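Local coordinates for protein alkyl hydroperoxide reductase/ Thiol specific antioxidant/ Mal allergen (PDB 5ENU) that probably reduces hydrogen peroxide and organic hydroperoxides with a reactive cysteine thiol, as a peroxiredoxin of the AhpC/TSA family with a thioredoxin-like fold, at residues L41-K46 against A104-F109; E72-S77 against P94-S99. All blocks are in the same frame, centred on the assembly; numbering follows the deposited sequence.

Contact 1 (L41-K46 against A104-F109); sequences LYFYPK and ALCALF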
# COMPACT_ATOMS: atom_id res chain seq x y z
N LEU A 41 -2.12 2.21 -3.28
CA LEU A 41 -2.03 1.26 -2.18
C LEU A 41 -0.58 0.82 -2.13
O LEU A 41 -0.12 0.13 -3.05
CB LEU A 41 -2.96 0.08 -2.45
CG LEU A 41 -3.16 -0.89 -1.29
CD1 LEU A 41 -3.88 -0.19 -0.13
CD2 LEU A 41 -3.93 -2.14 -1.75
N TYR A 42 0.17 1.26 -1.12
CA TYR A 42 1.60 0.98 -1.07
C TYR A 42 1.90 0.03 0.08
O TYR A 42 1.52 0.30 1.23
CB TYR A 42 2.48 2.25 -1.06
CG TYR A 42 2.72 2.96 0.27
CD1 TYR A 42 1.88 3.99 0.71
CD2 TYR A 42 3.84 2.64 1.04
CE1 TYR A 42 2.13 4.65 1.91
CE2 TYR A 42 4.10 3.32 2.25
CZ TYR A 42 3.22 4.30 2.68
OH TYR A 42 3.45 5.00 3.86
N PHE A 43 2.57 -1.09 -0.24
CA PHE A 43 2.98 -2.08 0.75
C PHE A 43 4.42 -1.82 1.14
O PHE A 43 5.28 -1.61 0.26
CB PHE A 43 2.88 -3.49 0.16
CG PHE A 43 1.47 -3.98 -0.05
CD1 PHE A 43 0.72 -3.53 -1.12
CD2 PHE A 43 0.90 -4.90 0.83
CE1 PHE A 43 -0.58 -3.99 -1.32
CE2 PHE A 43 -0.41 -5.37 0.64
CZ PHE A 43 -1.15 -4.90 -0.43
N TYR A 44 4.68 -1.80 2.45
CA TYR A 44 6.02 -1.55 2.95
C TYR A 44 6.36 -2.60 4.00
O TYR A 44 5.47 -3.06 4.73
CB TYR A 44 6.17 -0.13 3.52
CG TYR A 44 5.25 0.19 4.68
CD1 TYR A 44 3.92 0.60 4.47
CD2 TYR A 44 5.70 0.08 6.00
CE1 TYR A 44 3.09 0.90 5.55
CE2 TYR A 44 4.87 0.39 7.08
CZ TYR A 44 3.57 0.80 6.85
OH TYR A 44 2.74 1.09 7.91
N PRO A 45 7.62 -3.03 4.09
CA PRO A 45 7.93 -4.18 4.97
C PRO A 45 7.59 -3.99 6.45
O PRO A 45 7.02 -4.91 7.05
CB PRO A 45 9.43 -4.41 4.75
CG PRO A 45 9.76 -3.80 3.44
CD PRO A 45 8.71 -2.74 3.14
N LYS A 46 7.92 -2.85 7.06
CA LYS A 46 7.84 -2.80 8.53
C LYS A 46 7.81 -1.38 9.06
O LYS A 46 8.68 -0.56 8.71
CB LYS A 46 9.04 -3.52 9.17
N ALA A 104 -4.32 -11.03 4.55
CA ALA A 104 -5.31 -11.07 3.48
C ALA A 104 -4.90 -10.22 2.28
O ALA A 104 -4.95 -10.67 1.12
CB ALA A 104 -6.69 -10.64 3.99
N LEU A 105 -4.48 -8.97 2.51
CA LEU A 105 -4.11 -8.12 1.38
C LEU A 105 -2.77 -8.53 0.79
O LEU A 105 -2.57 -8.45 -0.42
CB LEU A 105 -4.09 -6.65 1.77
CG LEU A 105 -5.41 -5.87 1.79
CD1 LEU A 105 -6.35 -6.40 2.87
CD2 LEU A 105 -5.13 -4.38 1.98
N CYS A 106 -1.82 -8.95 1.64
CA CYS A 106 -0.52 -9.37 1.11
C CYS A 106 -0.68 -10.56 0.18
O CYS A 106 0.02 -10.67 -0.84
CB CYS A 106 0.44 -9.70 2.24
SG CYS A 106 1.07 -8.30 3.19
N ALA A 107 -1.61 -11.46 0.53
CA ALA A 107 -1.89 -12.61 -0.32
C ALA A 107 -2.58 -12.17 -1.61
O ALA A 107 -2.21 -12.61 -2.70
CB ALA A 107 -2.77 -13.59 0.45
N LEU A 108 -3.58 -11.29 -1.49
CA LEU A 108 -4.32 -10.82 -2.66
C LEU A 108 -3.41 -10.12 -3.67
O LEU A 108 -3.53 -10.33 -4.88
CB LEU A 108 -5.45 -9.90 -2.21
CG LEU A 108 -6.28 -9.22 -3.31
CD1 LEU A 108 -6.90 -10.27 -4.23
CD2 LEU A 108 -7.34 -8.32 -2.66
N PHE A 109 -2.49 -9.29 -3.19
CA PHE A 109 -1.57 -8.54 -4.04
C PHE A 109 -0.28 -9.28 -4.32
O PHE A 109 0.55 -8.78 -5.09
CB PHE A 109 -1.34 -7.14 -3.47
CG PHE A 109 -2.51 -6.23 -3.67
CD1 PHE A 109 -3.62 -6.28 -2.82
CD2 PHE A 109 -2.53 -5.33 -4.74
CE1 PHE A 109 -4.72 -5.46 -3.04
CE2 PHE A 109 -3.63 -4.50 -4.96
CZ PHE A 109 -4.74 -4.56 -4.11

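Contact 2 (E72-S77 against P94-S99); sequences EIIGVS and PFPLIS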
# COMPACT_ATOMS: atom_id res chain seq x y z
N GLU A 72 -6.18 9.03 -3.30
CA GLU A 72 -5.91 8.77 -1.89
C GLU A 72 -4.69 7.85 -1.79
O GLU A 72 -4.41 7.08 -2.71
CB GLU A 72 -7.13 8.11 -1.22
CG GLU A 72 -6.97 7.75 0.29
CD GLU A 72 -6.67 8.93 1.23
OE1 GLU A 72 -7.52 9.22 2.11
OE2 GLU A 72 -5.59 9.56 1.13
N ILE A 73 -3.97 7.97 -0.68
CA ILE A 73 -2.85 7.09 -0.34
C ILE A 73 -3.28 6.22 0.83
O ILE A 73 -3.89 6.71 1.78
CB ILE A 73 -1.61 7.92 0.07
CG1 ILE A 73 -1.26 9.01 -0.97
CG2 ILE A 73 -0.42 7.03 0.35
CD1 ILE A 73 -0.88 8.45 -2.32
N ILE A 74 -2.95 4.93 0.76
CA ILE A 74 -3.09 4.02 1.90
C ILE A 74 -1.82 3.16 1.96
O ILE A 74 -1.47 2.50 0.99
CB ILE A 74 -4.35 3.14 1.83
CG1 ILE A 74 -5.63 3.97 1.76
CG2 ILE A 74 -4.38 2.16 3.03
CD1 ILE A 74 -6.89 3.14 1.58
N GLY A 75 -1.13 3.18 3.12
CA GLY A 75 -0.00 2.30 3.35
C GLY A 75 -0.46 1.00 3.99
O GLY A 75 -1.44 0.96 4.72
N VAL A 76 0.23 -0.11 3.65
CA VAL A 76 -0.10 -1.44 4.17
C VAL A 76 1.17 -2.11 4.68
O VAL A 76 2.15 -2.22 3.93
CB VAL A 76 -0.73 -2.35 3.10
CG1 VAL A 76 -1.23 -3.64 3.76
CG2 VAL A 76 -1.86 -1.63 2.36
N SER A 77 1.14 -2.58 5.92
CA SER A 77 2.11 -3.57 6.39
C SER A 77 1.37 -4.53 7.30
O SER A 77 0.18 -4.34 7.61
CB SER A 77 3.30 -2.94 7.12
OG SER A 77 2.95 -2.63 8.47
N PRO A 94 -0.74 12.05 6.91
CA PRO A 94 -2.11 12.54 6.69
C PRO A 94 -3.03 11.52 6.03
O PRO A 94 -4.11 11.90 5.56
CB PRO A 94 -1.89 13.73 5.75
CG PRO A 94 -0.73 13.29 4.92
CD PRO A 94 0.17 12.54 5.86
N PHE A 95 -2.64 10.26 5.99
CA PHE A 95 -3.36 9.22 5.27
C PHE A 95 -3.36 7.98 6.14
O PHE A 95 -2.57 7.87 7.09
CB PHE A 95 -2.73 8.97 3.89
CG PHE A 95 -1.26 8.64 3.93
CD1 PHE A 95 -0.82 7.36 4.28
CD2 PHE A 95 -0.30 9.60 3.60
CE1 PHE A 95 0.54 7.05 4.31
CE2 PHE A 95 1.06 9.29 3.62
CZ PHE A 95 1.47 8.02 3.98
N PRO A 96 -4.24 7.02 5.85
CA PRO A 96 -4.39 5.85 6.72
C PRO A 96 -3.34 4.77 6.47
O PRO A 96 -2.75 4.68 5.40
CB PRO A 96 -5.78 5.29 6.36
CG PRO A 96 -6.39 6.25 5.39
CD PRO A 96 -5.30 7.10 4.82
N LEU A 97 -3.16 3.92 7.48
CA LEU A 97 -2.36 2.71 7.38
C LEU A 97 -3.24 1.50 7.70
O LEU A 97 -3.84 1.45 8.78
CB LEU A 97 -1.18 2.74 8.37
CG LEU A 97 -0.20 3.90 8.20
CD1 LEU A 97 0.84 3.85 9.33
CD2 LEU A 97 0.49 3.88 6.81
N ILE A 98 -3.29 0.54 6.78
CA ILE A 98 -4.02 -0.72 7.00
C ILE A 98 -3.13 -1.69 7.76
O ILE A 98 -1.95 -1.87 7.41
CB ILE A 98 -4.46 -1.33 5.65
CG1 ILE A 98 -5.70 -0.58 5.12
CG2 ILE A 98 -4.75 -2.82 5.81
CD1 ILE A 98 -6.11 -0.96 3.68
N SER A 99 -3.69 -2.32 8.79
CA SER A 99 -3.02 -3.41 9.51
C SER A 99 -3.40 -4.73 8.86
O SER A 99 -4.51 -5.23 9.06
CB SER A 99 -3.39 -3.41 10.99
OG SER A 99 -2.82 -4.55 11.61
O HOH W 1 -6.55 10.57 4.33

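Contact 1 (L41-K46 against A104-F109)
Phe43 holds CG anti to its carbonyl carbon (chi1 -71°), and Phe109 does likewise; the two rings meet between the strand and the helix. CD2 of Leu41 lies over one face of the Phe109 ring, 3.9 Å from the ring centroid, in a CH-pi contact. Phe43 CE1 lies over the same face of the Phe109 ring. Phe43 CZ is 3.7 Å from Phe109 CD1. The planes of the two rings are 45° apart, an oblique pair. Phe43 CE2 packs on Leu105 CB at 4.1 Å. Cys106 adds a sulfur-aromatic contact at the edge of the Phe43 ring, with Cys106 SG 4.1 Å from Phe43 CD2. Within the helix, Phe109 N bonds to Leu105 O. All five touching residues are buried, and the contact is apolar. Strand 41-43 and the helix axis run at 100° to each other. Asp100 bonds the backbone N of Leu105 and of Cys106. Helix 104-109 packs on the side of strand 38-43 that carries Leu41 and Phe43. Phe130 of strand 120-132 meets the Phe109 ring, and Val76 of strand 71-77 touches both Leu41 and Phe43.

Contact 2 (E72-S77 against P94-S99)
Gly75 forms both backbone hydrogen bonds between the two segments. Its N donates to Pro96 O at 3.2 Å, and its O accepts from Ile98 N at 2.8 Å. The second bond is fairly straight, with 159° at the hydrogen. Leu97 CA also sends a CH toward Gly75 O. Leu97 CD2 lies 3.8 Å from Gly75 CA, over the backbone where Gly75 has no side chain. Ile98 extends to the other face of the sheet. Its CD1 meets Ile74 CG2 at 3.6 Å, and its CG2 lies beside Val76 CG1. In the loop just before strand 97-99, Phe95 has CG between its backbone N and carbonyl carbon (chi1 55°). Ile73 CG2 sits over the centre of the Phe95 ring, 3.8 Å above the plane. Phe95 CB and Pro96 CD press on Ile73 O, a buried oxygen with no hydrogen-bond partner. Glu72 OE2 accepts from Ile73 N through the anti lone pair and also bonds Tyr63 OH. Its OE1 takes a water that bridges to Pro94 O. Further out, Ser77 OG bonds Asp79 OD2, Ser99 OG bonds the backbone O of Asp79, and His84 NE2 bonds to Ile98 O. Strands 71-77 and 97-99 are parallel and joined through helix 81-91. This is the beta-alpha-beta crossover found in thioredoxin-like folds.

Both contacts are buried and involve the same mixed sheet, in which strands 38-43 and 71-77 are parallel neighbours. Contact 2 joins two adjacent strands within the sheet, so backbone hydrogen bonds and side chains share the work. Contact 1 sets a helix against a strand, and its chemistry is aromatic and aliphatic side-chain packing. Contact 2 has polar groups at both ends, Glu72 with a bridging water at one and Ser77 and Ser99 at the other. The two contacts touch mainly through Tyr42, whose O and N probably bond Val76 N and Ile74 O, and Tyr44 packs on Ser77. Strand 97-99 is followed by helix 104-109, so one run of chain supplies the second segment of both.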